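Local coordinates for hypothetical protein (Uncultured marine organism, PDB 2OD5) that is of unknown function but has a winged-helix-like fold and probably binds nucleic acid, perhaps DNA, at residues A[27-30]-A[31-35]. Residues are numbered along the deposited sequence; the frame is centred on the assembly and turned at random.
Sequences RPRN and TAEIL
Asn30 and Glu33 clasp each other at the start of helix 31-39, each side chain bonding to the other's backbone N. Asn30 OD1 accepts from Glu33 N at 2.9 Å, the donor tilted 26° from the carbonyl plane of the amide. Asn30 CG sits between its backbone N and its carbonyl carbon (chi1 71°), which turns OD1 toward the backbone N of Glu33. In return Glu33 OE1 takes the N-H of Asn30 on its anti side in an almost straight bond (Asn30 N to Glu33 OE1 2.9 Å, 171°). This reciprocal pair is a capping box, with Asn30 as N-cap; Ile34 N to Asn30 O (3.0 Å) is the first i to i+4 bond of the helix. The box sits where the short edge strand 29-30, paired with strand 75-84, passes directly into the helix, in a fold with winged-helix topology whose 61-71/75-84 hairpin is the probable wing; Thr31 OG1 is hydrogen-bonded to Trp82 NE1.

The other carboxylate oxygen serves a salt bridge. Arg29, its chain bent at chi2 and chi3, brings NE to 3.0 Å from Glu33 OE2, which lies near the guanidinium plane but is approached from above the carboxylate plane; NH2 adds a weak bond. Arg27 NH2 lies over the centre of the Arg29 guanidinium, 4.5 Å from Glu33 OE2, whose negative charge probably eases this proximity. With an alanine at Glu33, the Asn30 N-H and the Arg29 guanidinium would probably lose their acceptor, leaving the guanidinium freer to turn.

Between the two segments apolar contact is small, Ile34 CG1 lying 4.1 Å from Arg29 CB; the buried Ile34 also packs against Leu51, Trp82 and helix 9-23.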
# COMPACT_ATOMS: atom_id res chain seq x y z
N ARG A 27 7.70 -5.61 7.25
CA ARG A 27 8.60 -4.93 6.35
C ARG A 27 7.81 -4.27 5.25
O ARG A 27 6.64 -4.63 5.04
CB ARG A 27 9.57 -5.93 5.71
CG ARG A 27 8.90 -6.99 4.86
CD ARG A 27 9.91 -7.99 4.34
NE ARG A 27 9.22 -9.12 3.72
CZ ARG A 27 9.01 -9.29 2.42
NH1 ARG A 27 9.46 -8.41 1.50
NH2 ARG A 27 8.34 -10.37 2.02
N PRO A 28 8.43 -3.34 4.50
CA PRO A 28 7.71 -2.73 3.38
C PRO A 28 7.28 -3.73 2.30
O PRO A 28 7.95 -4.75 2.10
CB PRO A 28 8.72 -1.75 2.80
CG PRO A 28 9.66 -1.44 3.93
CD PRO A 28 9.76 -2.73 4.69
N ARG A 29 6.17 -3.44 1.62
CA ARG A 29 5.67 -4.32 0.54
C ARG A 29 5.20 -3.46 -0.61
O ARG A 29 4.86 -2.29 -0.43
CB ARG A 29 4.50 -5.20 1.02
CG ARG A 29 4.83 -6.08 2.21
CD ARG A 29 5.98 -7.05 1.95
NE ARG A 29 5.52 -8.30 1.39
CZ ARG A 29 5.10 -9.34 2.11
NH1 ARG A 29 5.06 -9.29 3.44
NH2 ARG A 29 4.68 -10.42 1.48
N ASN A 30 5.16 -4.03 -1.81
CA ASN A 30 4.72 -3.27 -2.97
C ASN A 30 3.21 -3.37 -3.17
O ASN A 30 2.52 -4.20 -2.53
CB ASN A 30 5.54 -3.63 -4.24
CG ASN A 30 5.23 -4.99 -4.78
OD1 ASN A 30 4.06 -5.39 -4.90
ND2 ASN A 30 6.27 -5.73 -5.13
N THR A 31 2.66 -2.49 -3.99
CA THR A 31 1.21 -2.36 -4.13
C THR A 31 0.55 -3.67 -4.58
O THR A 31 -0.54 -4.01 -4.11
CB THR A 31 0.81 -1.25 -5.15
OG1 THR A 31 1.40 0.00 -4.77
CG2 THR A 31 -0.72 -1.06 -5.17
N ALA A 32 1.23 -4.40 -5.45
CA ALA A 32 0.74 -5.68 -5.95
C ALA A 32 0.62 -6.73 -4.85
O ALA A 32 -0.36 -7.48 -4.79
CB ALA A 32 1.68 -6.19 -7.08
N GLU A 33 1.66 -6.85 -4.03
CA GLU A 33 1.63 -7.74 -2.89
C GLU A 33 0.51 -7.36 -1.91
O GLU A 33 -0.19 -8.23 -1.36
CB GLU A 33 2.96 -7.70 -2.15
CG GLU A 33 4.16 -8.17 -2.92
CD GLU A 33 5.41 -8.04 -2.05
OE1 GLU A 33 5.90 -6.88 -1.83
OE2 GLU A 33 5.85 -9.10 -1.53
N ILE A 34 0.33 -6.06 -1.67
CA ILE A 34 -0.70 -5.59 -0.76
C ILE A 34 -2.08 -5.93 -1.31
O ILE A 34 -2.92 -6.49 -0.60
CB ILE A 34 -0.59 -4.06 -0.49
CG1 ILE A 34 0.77 -3.72 0.17
CG2 ILE A 34 -1.72 -3.59 0.44
CD1 ILE A 34 1.08 -2.22 0.19
N LEU A 35 -2.28 -5.68 -2.59
CA LEU A 35 -3.55 -5.99 -3.24
C LEU A 35 -3.83 -7.48 -3.17
O LEU A 35 -4.95 -7.88 -2.86
CB LEU A 35 -3.52 -5.57 -4.72
CG LEU A 35 -4.89 -5.67 -5.44
CD1 LEU A 35 -5.92 -4.71 -4.82
CD2 LEU A 35 -4.70 -5.39 -6.92